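PDB 3LXQ: uncharacterized protein VP1736 from Vibrio parahaemolyticus, which is of unknown function but carries a sulfatase-family domain of the alkaline phosphatase clan, an alpha/beta fold built round a mixed beta sheet. Local coordinates for residues L155-T160 and Q440-S445; G181-A184 and M189-F192; K226-F231 and F286-K291; L350-G355 and G364-K369; A378-D383 and G387-D392. All blocks are in the same frame, centred on the assembly; numbering follows the deposited sequence.

Interaction 1: residues L155-T160 and Q440-S445; sequences LSKSQT and QNNWYS
The backbones of Lys-157 and Asn-442 stay apart, with CA atoms 8.2 Å from each other as the nearest pair, and the gap is spanned by side chains. Asn-442 closes helix 422-441 with a Schellman motif: it is the first residue to leave helical geometry, its phi is positive at 64°, and two bonds run back into the last turn. The facing segment is an irregular loop between helices 133-141 and 165-171, so the contact ties that loop to the end of the C-terminal helix. Lys-157 does most of the reaching. Its CB already heads for the helix, and the chain runs extended through chi2 before a bend at chi3 (84°) swings the ammonium group over the helix end. There NZ comes 2.8 Å from Gln-440 O, a carbonyl of the closing turn, where the negative pole of the helix would probably favour a positive charge. Tyr-439, the residue before Gln-440, adds a cation-pi contact with the same lysine, and its hydroxyl pairs with Lys-157 N. The Asn-442 side chain meets the lysine at about a right angle: its ND2 touches CE of Lys-157 at 3.5 Å, while OD1 is 3.9 Å from Lys-157 NZ. All of this lies at the protein surface, and just 122 Å² is buried between the two segments. Asn-441 turns away from the loop, sending ND2 back to Lys-437 O, and its CB rests 3.4 Å above one face of the Trp-443 ring, offset toward the rim.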
# COMPACT_ATOMS: atom_id res chain seq x y z
N LEU A 155 13.12 7.32 -8.47
CA LEU A 155 14.05 8.41 -8.20
C LEU A 155 15.47 7.87 -8.06
O LEU A 155 15.67 6.76 -7.59
CB LEU A 155 13.60 9.22 -6.98
CG LEU A 155 12.25 9.94 -7.13
CD1 LEU A 155 11.91 10.67 -5.85
CD2 LEU A 155 12.24 10.91 -8.31
N SER A 156 16.45 8.66 -8.50
CA SER A 156 17.83 8.18 -8.62
C SER A 156 18.54 7.94 -7.28
O SER A 156 19.32 6.98 -7.14
CB SER A 156 18.65 9.10 -9.52
OG SER A 156 18.69 10.42 -9.00
N LYS A 157 18.28 8.80 -6.29
CA LYS A 157 18.89 8.65 -4.96
C LYS A 157 18.37 7.45 -4.16
O LYS A 157 19.06 6.94 -3.29
CB LYS A 157 18.74 9.94 -4.15
CG LYS A 157 19.55 11.12 -4.71
CD LYS A 157 19.26 12.42 -3.97
CE LYS A 157 20.09 12.56 -2.70
NZ LYS A 157 19.71 13.80 -1.97
N SER A 158 17.15 7.01 -4.48
CA SER A 158 16.52 5.89 -3.75
C SER A 158 16.77 4.51 -4.37
O SER A 158 16.11 3.53 -3.98
CB SER A 158 15.02 6.15 -3.60
OG SER A 158 14.52 6.99 -4.63
N GLN A 159 17.71 4.43 -5.31
CA GLN A 159 17.95 3.18 -6.04
C GLN A 159 18.77 2.16 -5.25
O GLN A 159 18.78 0.96 -5.57
CB GLN A 159 18.57 3.45 -7.42
CG GLN A 159 17.65 4.22 -8.36
CD GLN A 159 16.26 3.60 -8.45
OE1 GLN A 159 15.28 4.19 -8.00
NE2 GLN A 159 16.18 2.41 -9.03
N THR A 160 19.44 2.64 -4.21
CA THR A 160 20.29 1.80 -3.37
C THR A 160 20.27 2.32 -1.94
O THR A 160 20.25 3.53 -1.71
CB THR A 160 21.74 1.73 -3.91
OG1 THR A 160 22.55 0.93 -3.04
CG2 THR A 160 22.36 3.13 -4.04
N GLN A 440 15.59 14.68 -0.37
CA GLN A 440 16.71 15.62 -0.54
C GLN A 440 17.85 15.39 0.44
O GLN A 440 19.02 15.52 0.07
CB GLN A 440 16.23 17.06 -0.37
CG GLN A 440 15.35 17.57 -1.48
CD GLN A 440 14.97 19.03 -1.28
OE1 GLN A 440 15.79 19.86 -0.84
NE2 GLN A 440 13.73 19.37 -1.61
N ASN A 441 17.52 15.06 1.69
CA ASN A 441 18.52 15.03 2.75
C ASN A 441 18.94 13.65 3.23
O ASN A 441 19.75 13.53 4.15
CB ASN A 441 18.08 15.91 3.93
CG ASN A 441 17.95 17.37 3.53
OD1 ASN A 441 18.87 18.15 3.71
ND2 ASN A 441 16.80 17.74 2.98
N ASN A 442 18.42 12.62 2.57
CA ASN A 442 18.76 11.22 2.87
C ASN A 442 18.32 10.80 4.26
O ASN A 442 19.06 10.14 5.00
CB ASN A 442 20.26 10.96 2.67
CG ASN A 442 20.77 11.47 1.35
OD1 ASN A 442 21.45 12.49 1.28
ND2 ASN A 442 20.39 10.78 0.27
N TRP A 443 17.09 11.18 4.59
CA TRP A 443 16.54 10.90 5.91
C TRP A 443 15.85 9.55 5.97
O TRP A 443 15.32 9.17 7.01
CB TRP A 443 15.56 11.99 6.36
CG TRP A 443 16.21 13.32 6.68
CD1 TRP A 443 17.54 13.56 6.97
CD2 TRP A 443 15.54 14.59 6.78
NE1 TRP A 443 17.73 14.90 7.23
CE2 TRP A 443 16.52 15.55 7.12
CE3 TRP A 443 14.21 15.00 6.62
CZ2 TRP A 443 16.21 16.90 7.30
CZ3 TRP A 443 13.91 16.35 6.78
CH2 TRP A 443 14.90 17.28 7.12
N TYR A 444 15.90 8.81 4.87
CA TYR A 444 15.12 7.60 4.78
C TYR A 444 15.94 6.40 4.29
O TYR A 444 15.45 5.56 3.53
CB TYR A 444 13.87 7.85 3.93
CG TYR A 444 12.63 7.14 4.42
CD1 TYR A 444 11.86 7.66 5.47
CD2 TYR A 444 12.20 5.96 3.82
CE1 TYR A 444 10.70 7.00 5.91
CE2 TYR A 444 11.06 5.30 4.24
CZ TYR A 444 10.31 5.83 5.28
OH TYR A 444 9.18 5.15 5.69
N SER A 445 17.18 6.32 4.77
CA SER A 445 18.10 5.26 4.40
C SER A 445 17.82 3.98 5.19
O SER A 445 17.08 4.00 6.17
CB SER A 445 19.52 5.71 4.70
OG SER A 445 19.78 5.56 6.08

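Interaction 2: residues G181-A184 and M189-F192; sequences GGEA and MKTF
Lys-190 lays its CB against the carbonyl of Ala-184, with CB 3.3 Å from Ala-184 O, and then curls back so that its NZ comes within 3.9 Å of the Ala-184 methyl, CB. Bends at chi2, chi3 and chi4 make this return possible; with chi1 at -164° the chain starts out opposite the backbone N. Thus the lysine folds round the alanine, whose CB points toward the helix. The same carbonyl accepts a backbone bond: Lys-190 N donates to Ala-184 O over 2.8 Å, the donor standing 38° out of the carbonyl plane. Met-189, a selenomethionine, flanks that oxygen too, with its CB 3.5 Å from Ala-184 O. The bond and the packing join the loop to the first turn of helix 189-195, which links strand 175-180 to its parallel neighbour 200-202 in a beta-alpha-beta crossover; 181-184 opens that connection, directly after strand 175-180. At the outer side Glu-183 OE2 and Lys-190 NZ form a long salt bridge of 3.6 Å. Both ends have stronger partners outside the two segments: Lys-190 NZ pairs with Glu-203, and Glu-183 OE2 takes the N-H of Asn-185. Because Glu-183 and Glu-203 bring carboxylates close together, the lysine ammonium probably offsets their mutual repulsion. Glu-203 also receives Ala-184 N, while Ile-201 of strand 200-202 meets the side chains of both Ala-184 and Lys-190.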
# COMPACT_ATOMS: atom_id res chain seq x y z
N GLY A 181 3.67 -11.00 -12.95
CA GLY A 181 3.29 -11.72 -14.16
C GLY A 181 3.93 -11.25 -15.47
O GLY A 181 4.06 -12.04 -16.41
N GLY A 182 4.31 -9.97 -15.52
CA GLY A 182 4.90 -9.36 -16.70
C GLY A 182 6.40 -9.18 -16.61
O GLY A 182 7.09 -9.99 -15.99
N GLU A 183 6.91 -8.12 -17.23
CA GLU A 183 8.34 -7.82 -17.20
C GLU A 183 8.66 -6.92 -16.02
O GLU A 183 8.13 -5.81 -15.91
CB GLU A 183 8.78 -7.17 -18.53
CG GLU A 183 10.12 -6.40 -18.48
CD GLU A 183 11.34 -7.28 -18.19
OE1 GLU A 183 11.91 -7.86 -19.15
OE2 GLU A 183 11.73 -7.38 -17.00
N ALA A 184 9.55 -7.40 -15.15
CA ALA A 184 9.87 -6.72 -13.89
C ALA A 184 10.67 -5.41 -14.02
O ALA A 184 10.69 -4.62 -13.09
CB ALA A 184 10.57 -7.69 -12.93
N MSE A 189 10.86 -1.28 -11.51
CA MSE A 189 10.67 -2.08 -10.29
C MSE A 189 11.86 -2.98 -9.97
O MSE A 189 12.40 -2.91 -8.87
CB MSE A 189 9.38 -2.89 -10.37
CG MSE A 189 8.14 -2.02 -10.41
SE MSE A 189 6.51 -3.07 -10.58
CE MSE A 189 6.97 -4.10 -12.19
N LYS A 190 12.27 -3.80 -10.94
CA LYS A 190 13.35 -4.76 -10.73
C LYS A 190 14.61 -4.11 -10.16
O LYS A 190 15.23 -4.64 -9.25
CB LYS A 190 13.71 -5.49 -12.03
CG LYS A 190 14.54 -6.75 -11.80
CD LYS A 190 15.56 -6.97 -12.87
CE LYS A 190 15.34 -8.30 -13.54
NZ LYS A 190 14.12 -8.24 -14.40
N THR A 191 14.97 -2.96 -10.72
CA THR A 191 16.16 -2.22 -10.31
C THR A 191 16.00 -1.68 -8.89
O THR A 191 16.90 -1.82 -8.06
CB THR A 191 16.50 -1.09 -11.32
OG1 THR A 191 16.77 -1.67 -12.60
CG2 THR A 191 17.72 -0.28 -10.87
N PHE A 192 14.86 -1.07 -8.61
CA PHE A 192 14.58 -0.62 -7.25
C PHE A 192 14.54 -1.77 -6.25
O PHE A 192 15.01 -1.61 -5.12
CB PHE A 192 13.28 0.16 -7.19
CG PHE A 192 12.93 0.67 -5.81
CD1 PHE A 192 13.56 1.79 -5.29
CD2 PHE A 192 11.97 0.02 -5.04
CE1 PHE A 192 13.22 2.28 -4.03
CE2 PHE A 192 11.62 0.51 -3.78
CZ PHE A 192 12.25 1.64 -3.27

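Interaction 3: residues K226-F231 and F286-K291; sequences KADEEF and FDKAKK
Asp-228 OD1 takes a charged hydrogen bond from Lys-288 NZ at 3.1 Å, the hydrogen bond that joins the two segments. The ammonium does not come in flat: it meets the oxygen from above the carboxylate, 56° out of its plane. The lysine's carbon chain also lies against the carboxylate, with CE of Lys-288 3.7 Å from Asp-228 CG and CB of Lys-288 3.7 Å from Asp-228 OD2, so the aspartate is met by the root of the lysine as well as by its end. Bends at chi2 and chi3 let the chain arch in this way, and the two side chains cross at about a right angle. The second carboxylate oxygen, OD2, is engaged by the hydroxyl of Tyr-294. Glu-232 brings a like charge close to that oxygen, which might raise the pKa values of the two acids, an effect that Lys-288 would probably counter at Asp-228. Helices 220-234 and 271-289 are neighbours here in an alpha/beta layer arrangement, and the nearest CA atoms are those of Asp-228 and Ala-289, 6.8 Å apart. Beneath the salt bridge, Phe-231 and Ala-227 both touch Phe-285 of helix 271-289, and Phe-231 goes on to rest against strands 175-180 and 241-246 of the mixed sheet. Tyr-294 and Phe-231 meet edge-to-face. Along helix 220-234 a further salt bridge, Lys-226 NZ to Glu-229 OE1 at 3.5 Å, joins two residues whose CB atoms point away from helix 271-289.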
# COMPACT_ATOMS: atom_id res chain seq x y z
N LYS A 226 1.53 -19.56 -9.35
CA LYS A 226 2.97 -19.41 -9.18
C LYS A 226 3.31 -19.03 -7.76
O LYS A 226 4.33 -19.47 -7.22
CB LYS A 226 3.51 -18.32 -10.12
CG LYS A 226 5.04 -18.26 -10.20
CD LYS A 226 5.58 -19.62 -10.65
CE LYS A 226 6.98 -19.55 -11.24
NZ LYS A 226 7.53 -20.95 -11.42
N ALA A 227 2.47 -18.19 -7.17
CA ALA A 227 2.65 -17.74 -5.80
C ALA A 227 2.56 -18.96 -4.90
O ALA A 227 3.54 -19.33 -4.24
CB ALA A 227 1.61 -16.70 -5.45
N ASP A 228 1.39 -19.60 -4.91
CA ASP A 228 1.12 -20.86 -4.19
C ASP A 228 2.23 -21.91 -4.34
O ASP A 228 2.52 -22.66 -3.40
CB ASP A 228 -0.23 -21.43 -4.64
CG ASP A 228 -0.50 -22.83 -4.08
OD1 ASP A 228 -0.30 -23.80 -4.84
OD2 ASP A 228 -0.90 -22.96 -2.90
N GLU A 229 2.84 -21.96 -5.53
CA GLU A 229 3.99 -22.84 -5.84
C GLU A 229 5.24 -22.40 -5.07
O GLU A 229 5.95 -23.23 -4.50
CB GLU A 229 4.32 -22.80 -7.34
CG GLU A 229 4.06 -24.07 -8.13
CD GLU A 229 4.83 -24.10 -9.45
OE1 GLU A 229 5.04 -23.03 -10.08
OE2 GLU A 229 5.25 -25.21 -9.86
N GLU A 230 5.50 -21.10 -5.08
CA GLU A 230 6.68 -20.52 -4.47
C GLU A 230 6.61 -20.56 -2.95
O GLU A 230 7.64 -20.65 -2.28
CB GLU A 230 6.82 -19.05 -4.91
CG GLU A 230 7.53 -18.87 -6.24
CD GLU A 230 9.00 -19.24 -6.16
OE1 GLU A 230 9.36 -20.37 -6.57
OE2 GLU A 230 9.81 -18.43 -5.67
N PHE A 231 5.40 -20.47 -2.42
CA PHE A 231 5.18 -20.40 -0.99
C PHE A 231 5.27 -21.79 -0.41
O PHE A 231 5.91 -21.99 0.62
CB PHE A 231 3.82 -19.77 -0.65
CG PHE A 231 3.65 -18.35 -1.15
CD1 PHE A 231 4.75 -17.51 -1.33
CD2 PHE A 231 2.38 -17.85 -1.41
CE1 PHE A 231 4.58 -16.21 -1.78
CE2 PHE A 231 2.21 -16.53 -1.85
CZ PHE A 231 3.32 -15.72 -2.04
N PHE A 286 -6.76 -18.23 -2.66
CA PHE A 286 -7.13 -18.50 -1.26
C PHE A 286 -7.72 -19.90 -1.02
O PHE A 286 -7.58 -20.45 0.08
CB PHE A 286 -8.04 -17.40 -0.68
CG PHE A 286 -7.28 -16.22 -0.12
CD1 PHE A 286 -6.59 -16.33 1.09
CD2 PHE A 286 -7.23 -15.01 -0.82
CE1 PHE A 286 -5.87 -15.25 1.60
CE2 PHE A 286 -6.51 -13.92 -0.30
CZ PHE A 286 -5.83 -14.04 0.89
N ASP A 287 -8.37 -20.46 -2.05
CA ASP A 287 -8.88 -21.83 -1.97
C ASP A 287 -7.72 -22.81 -1.80
O ASP A 287 -7.82 -23.82 -1.09
CB ASP A 287 -9.67 -22.20 -3.23
CG ASP A 287 -10.99 -21.46 -3.34
OD1 ASP A 287 -11.56 -21.04 -2.30
OD2 ASP A 287 -11.45 -21.27 -4.49
N LYS A 288 -6.62 -22.49 -2.48
CA LYS A 288 -5.40 -23.26 -2.40
C LYS A 288 -4.67 -22.93 -1.12
O LYS A 288 -4.20 -23.82 -0.42
CB LYS A 288 -4.52 -22.96 -3.62
CG LYS A 288 -5.21 -23.25 -4.96
CD LYS A 288 -4.26 -23.78 -6.02
CE LYS A 288 -3.29 -22.72 -6.52
NZ LYS A 288 -2.18 -23.33 -7.30
N ALA A 289 -4.60 -21.63 -0.80
CA ALA A 289 -3.89 -21.14 0.38
C ALA A 289 -4.38 -21.77 1.69
O ALA A 289 -3.58 -22.09 2.58
CB ALA A 289 -3.99 -19.61 0.44
N LYS A 290 -5.70 -21.93 1.79
CA LYS A 290 -6.32 -22.42 3.01
C LYS A 290 -6.10 -23.91 3.25
O LYS A 290 -6.29 -24.40 4.36
CB LYS A 290 -7.81 -22.11 2.99
CG LYS A 290 -8.14 -20.64 3.23
CD LYS A 290 -9.62 -20.42 2.97
CE LYS A 290 -10.09 -19.09 3.48
NZ LYS A 290 -11.46 -18.79 2.96
N LYS A 291 -5.71 -24.64 2.21
CA LYS A 291 -5.38 -26.07 2.35
C LYS A 291 -3.88 -26.30 2.13
O LYS A 291 -3.45 -27.40 1.79
CB LYS A 291 -6.22 -26.91 1.38

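Interaction 4: residues L350-G355 and G364-K369; sequences LLSLIG and GRDLTK
An Asx turn headed by Asp-366 is bound to the last turn of helix 346-353 through Ser-352. Ser-352 OG donates to Asp-366 OD2 over 2.6 Å, arriving on the syn side of the carboxylate and 25° out of its plane. With chi1 of -166° the serine oxygen stands opposite the backbone N, which carries it off the helix toward the loop. The other oxygen, Asp-366 OD1, serves its own segment: Thr-368 N reaches it at 3.1 Å from the anti side, 33° out of the carboxylate plane. Thr-368 OG1 is modelled 2.5 Å from Asp-366 OD1, shorter than usual for a hydrogen bond, so that its exact length is doubtful. The bonds from Ser-352 OG and Thr-368 N, one to each oxygen, restrain the carboxylate's rotation. Lys-369 NZ adds a long salt bridge of 3.6 Å to Asp-366 OD2. Thr-80 completes the polar cluster, its N bonding to Ser-352 OG and its hydroxyl to Thr-368 OG1. Beside this network is one apolar contact. Thr-368 turns its methyl to the helix, so that CG2 is 3.6 Å from Leu-353 CG, and the two side chains slide past each other in opposite directions; Trp-121 touches both. The backbone closes the loop as well, since Lys-369 N bonds to Asp-366 O at 3.2 Å. One aspartate therefore supplies both its side chain and its carbonyl as acceptors, the pattern of an Asx turn nested in a type I beta turn.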
# COMPACT_ATOMS: atom_id res chain seq x y z
N LEU A 350 2.06 -4.61 9.63
CA LEU A 350 2.37 -5.99 9.24
C LEU A 350 3.59 -6.54 9.98
O LEU A 350 3.56 -7.70 10.44
CB LEU A 350 2.55 -6.09 7.72
CG LEU A 350 1.31 -5.77 6.87
CD1 LEU A 350 1.70 -5.38 5.45
CD2 LEU A 350 0.30 -6.91 6.87
N LEU A 351 4.64 -5.73 10.12
CA LEU A 351 5.81 -6.12 10.91
C LEU A 351 5.43 -6.50 12.34
O LEU A 351 5.97 -7.44 12.93
CB LEU A 351 6.86 -5.01 10.96
CG LEU A 351 7.67 -4.68 9.71
CD1 LEU A 351 8.71 -3.64 10.07
CD2 LEU A 351 8.34 -5.93 9.09
N SER A 352 4.49 -5.74 12.89
CA SER A 352 4.02 -5.94 14.24
C SER A 352 3.27 -7.25 14.33
O SER A 352 3.41 -7.99 15.31
CB SER A 352 3.15 -4.76 14.68
OG SER A 352 2.92 -4.75 16.08
N LEU A 353 2.48 -7.55 13.29
CA LEU A 353 1.70 -8.80 13.24
C LEU A 353 2.55 -10.05 13.06
O LEU A 353 2.19 -11.14 13.53
CB LEU A 353 0.64 -8.74 12.15
CG LEU A 353 -0.63 -7.95 12.48
CD1 LEU A 353 -1.41 -7.59 11.22
CD2 LEU A 353 -1.49 -8.73 13.47
N ILE A 354 3.68 -9.91 12.37
CA ILE A 354 4.53 -11.08 12.06
C ILE A 354 5.60 -11.34 13.12
O ILE A 354 6.39 -12.29 13.00
CB ILE A 354 5.15 -11.01 10.63
CG1 ILE A 354 6.13 -9.84 10.49
CG2 ILE A 354 4.05 -10.99 9.57
CD1 ILE A 354 6.97 -9.88 9.22
N GLY A 355 5.63 -10.49 14.14
CA GLY A 355 6.57 -10.65 15.25
C GLY A 355 7.94 -10.03 15.05
O GLY A 355 8.91 -10.47 15.66
N GLY A 364 4.37 5.83 9.51
CA GLY A 364 3.09 5.13 9.48
C GLY A 364 2.79 4.39 10.78
O GLY A 364 3.71 4.00 11.51
N ARG A 365 1.51 4.18 11.04
CA ARG A 365 1.01 3.71 12.33
C ARG A 365 0.99 2.18 12.39
O ARG A 365 0.70 1.51 11.40
CB ARG A 365 -0.41 4.23 12.56
CG ARG A 365 -0.51 5.69 12.97
CD ARG A 365 -0.30 6.68 11.81
NE ARG A 365 -0.51 8.06 12.27
CZ ARG A 365 -1.71 8.64 12.36
NH1 ARG A 365 -2.81 7.99 11.99
NH2 ARG A 365 -1.81 9.89 12.83
N ASP A 366 1.33 1.65 13.56
CA ASP A 366 1.15 0.24 13.87
C ASP A 366 -0.28 0.13 14.36
O ASP A 366 -0.60 0.51 15.49
CB ASP A 366 2.13 -0.21 14.95
CG ASP A 366 1.91 -1.66 15.41
OD1 ASP A 366 0.92 -2.31 15.01
OD2 ASP A 366 2.74 -2.15 16.21
N LEU A 367 -1.15 -0.36 13.50
CA LEU A 367 -2.58 -0.30 13.79
C LEU A 367 -3.07 -1.50 14.61
O LEU A 367 -4.26 -1.62 14.87
CB LEU A 367 -3.39 -0.11 12.51
CG LEU A 367 -3.15 1.24 11.83
CD1 LEU A 367 -3.61 1.25 10.39
CD2 LEU A 367 -3.76 2.41 12.63
N THR A 368 -2.13 -2.35 15.03
CA THR A 368 -2.44 -3.39 16.00
C THR A 368 -2.60 -2.75 17.38
O THR A 368 -3.11 -3.37 18.31
CB THR A 368 -1.34 -4.48 16.10
OG1 THR A 368 -0.13 -3.90 16.59
CG2 THR A 368 -1.10 -5.18 14.76
N LYS A 369 -2.17 -1.49 17.48
CA LYS A 369 -2.21 -0.73 18.72
C LYS A 369 -3.24 0.38 18.61
O LYS A 369 -3.60 0.78 17.50
CB LYS A 369 -0.82 -0.17 19.03
CG LYS A 369 0.21 -1.28 19.28
CD LYS A 369 1.62 -0.76 19.40
CE LYS A 369 2.52 -1.89 19.86
NZ LYS A 369 3.95 -1.60 19.58

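Interaction 5: residues A378-D383 and G387-D392; sequences AMMQYD and GYLTRD
The Tyr-388 ring lies alongside selenomethionine Met-379, the two side chains pointing the same way, with Met-379 CG 3.8 Å from Tyr-388 CE1 in an oblique approach. Asn-431 of helix 422-441 touches both residues, and Arg-427 of that helix also reaches the tyrosine. The second ring, Tyr-382, makes no contact with the partner strand; Asp-383 OD2 stands 4.1 Å above one of its faces, offset toward the rim, and its hydroxyl bonds to Val-310 O and Ala-313 N. Met-379 and Tyr-388 form a non-hydrogen-bonded pair, flanked by two hydrogen-bonded ones. In the first, Leu-389 N donates to Ala-378 O over 2.8 Å with an N-H...O angle of 173°, and Ala-378 N returns the bond to Leu-389 O. In the second, Met-380 N and Gly-387 O are 2.8 Å apart, and Gly-387 N in turn donates to Met-380 O. The sheet face of Ala-378, Met-380 and Leu-389 looks toward Tyr-127 of strand 121-127, and Ala-378 CB and Leu-389 CB are 4.3 Å apart there. Selenomethionine Met-380 bends at chi2 and chi3 to put its methyl against Leu-389, though the modelled closeness of the two is doubtful. With strand axes 4.8 Å apart at 154°, this is an antiparallel beta hairpin, the first two strands of a five-stranded meander.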
# COMPACT_ATOMS: atom_id res chain seq x y z
N ALA A 378 -5.56 10.36 6.66
CA ALA A 378 -5.09 9.87 5.38
C ALA A 378 -4.44 11.01 4.61
O ALA A 378 -5.04 12.10 4.43
CB ALA A 378 -6.25 9.27 4.55
N MSE A 379 -3.21 10.77 4.17
CA MSE A 379 -2.55 11.67 3.24
C MSE A 379 -2.80 11.18 1.83
O MSE A 379 -2.66 9.99 1.56
CB MSE A 379 -1.04 11.70 3.49
CG MSE A 379 -0.65 11.80 4.95
SE MSE A 379 1.29 12.05 4.97
CE MSE A 379 1.69 11.11 6.67
N MSE A 380 -3.13 12.08 0.92
CA MSE A 380 -3.24 11.68 -0.47
C MSE A 380 -2.75 12.74 -1.46
O MSE A 380 -2.98 13.94 -1.30
CB MSE A 380 -4.61 11.08 -0.80
CG MSE A 380 -5.80 11.92 -0.48
SE MSE A 380 -7.35 10.91 0.19
CE MSE A 380 -7.57 12.07 1.74
N GLN A 381 -1.99 12.26 -2.45
CA GLN A 381 -1.39 13.12 -3.46
C GLN A 381 -2.04 12.84 -4.79
O GLN A 381 -1.96 11.73 -5.30
CB GLN A 381 0.11 12.83 -3.58
CG GLN A 381 0.87 13.83 -4.43
CD GLN A 381 1.33 15.05 -3.63
OE1 GLN A 381 1.80 14.92 -2.50
NE2 GLN A 381 1.23 16.24 -4.24
N TYR A 382 -2.68 13.87 -5.34
CA TYR A 382 -3.26 13.82 -6.66
C TYR A 382 -2.45 14.74 -7.57
O TYR A 382 -2.70 15.95 -7.64
CB TYR A 382 -4.75 14.22 -6.64
CG TYR A 382 -5.41 14.15 -7.99
CD1 TYR A 382 -5.72 12.91 -8.58
CD2 TYR A 382 -5.74 15.31 -8.70
CE1 TYR A 382 -6.32 12.83 -9.81
CE2 TYR A 382 -6.35 15.24 -9.95
CZ TYR A 382 -6.63 14.00 -10.50
OH TYR A 382 -7.23 13.89 -11.72
N ASP A 383 -1.46 14.17 -8.26
CA ASP A 383 -0.50 14.95 -9.07
C ASP A 383 0.23 16.00 -8.21
O ASP A 383 1.02 15.65 -7.33
CB ASP A 383 -1.20 15.59 -10.29
CG ASP A 383 -1.75 14.55 -11.27
OD1 ASP A 383 -1.17 13.45 -11.35
OD2 ASP A 383 -2.76 14.84 -11.96
N GLY A 387 -3.49 16.26 -0.14
CA GLY A 387 -4.63 16.29 0.76
C GLY A 387 -4.38 15.59 2.08
O GLY A 387 -3.72 14.55 2.12
N TYR A 388 -4.89 16.18 3.15
CA TYR A 388 -4.80 15.60 4.49
C TYR A 388 -6.21 15.48 5.06
O TYR A 388 -6.88 16.47 5.40
CB TYR A 388 -3.90 16.46 5.39
CG TYR A 388 -3.33 15.73 6.61
CD1 TYR A 388 -2.12 15.03 6.52
CD2 TYR A 388 -3.99 15.76 7.84
CE1 TYR A 388 -1.59 14.36 7.65
CE2 TYR A 388 -3.48 15.11 8.95
CZ TYR A 388 -2.29 14.41 8.85
OH TYR A 388 -1.81 13.78 9.95
N LEU A 389 -6.68 14.24 5.11
CA LEU A 389 -8.00 13.89 5.60
C LEU A 389 -7.93 13.42 7.05
O LEU A 389 -7.13 12.54 7.40
CB LEU A 389 -8.63 12.80 4.72
CG LEU A 389 -10.04 12.30 5.08
CD1 LEU A 389 -11.14 13.34 4.77
CD2 LEU A 389 -10.37 10.95 4.43
N THR A 390 -8.75 14.04 7.90
CA THR A 390 -8.98 13.58 9.27
C THR A 390 -10.49 13.47 9.52
O THR A 390 -11.28 13.81 8.65
CB THR A 390 -8.35 14.54 10.33
OG1 THR A 390 -9.23 15.65 10.52
CG2 THR A 390 -6.98 15.05 9.88
N ARG A 391 -10.88 13.01 10.70
CA ARG A 391 -12.30 12.83 10.99
C ARG A 391 -13.07 14.15 11.04
O ARG A 391 -14.29 14.18 10.92
CB ARG A 391 -12.48 12.06 12.29
CG ARG A 391 -12.32 10.56 12.15
CD ARG A 391 -13.47 9.94 11.36
NE ARG A 391 -13.27 8.51 11.16
CZ ARG A 391 -14.11 7.71 10.50
NH1 ARG A 391 -13.84 6.42 10.39
NH2 ARG A 391 -15.23 8.20 9.96
N ASP A 392 -12.32 15.25 11.18
CA ASP A 392 -12.90 16.56 11.47
C ASP A 392 -12.77 17.57 10.33
O ASP A 392 -13.55 18.52 10.24
CB ASP A 392 -12.28 17.12 12.74
CG ASP A 392 -12.55 16.24 13.93
OD1 ASP A 392 -13.69 16.24 14.43
OD2 ASP A 392 -11.62 15.52 14.35

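Interaction 1 closes a loop of 279 residues, and interactions 2, 3, 4 and 5 follow in series within it. Interactions 1 and 2 touch, Ser-158 O lying 3.2 Å from Phe-192 CE1. Interactions 2 and 3 sit on connections and helices that flank the mixed sheet, their centres about 22 Å apart. Interactions 4 and 5 have centres as far apart, yet their nearest atoms are about 5 Å away from each other, and side chains of both touch strand 121-127. Interaction 5 belongs to the antiparallel sheet, about 36 Å from interaction 3 between centres and across the chain's centre. Helix 422-441 ends in interaction 1 and packs on the hairpin of interaction 5, so it connects loop 155-160 with the antiparallel sheet.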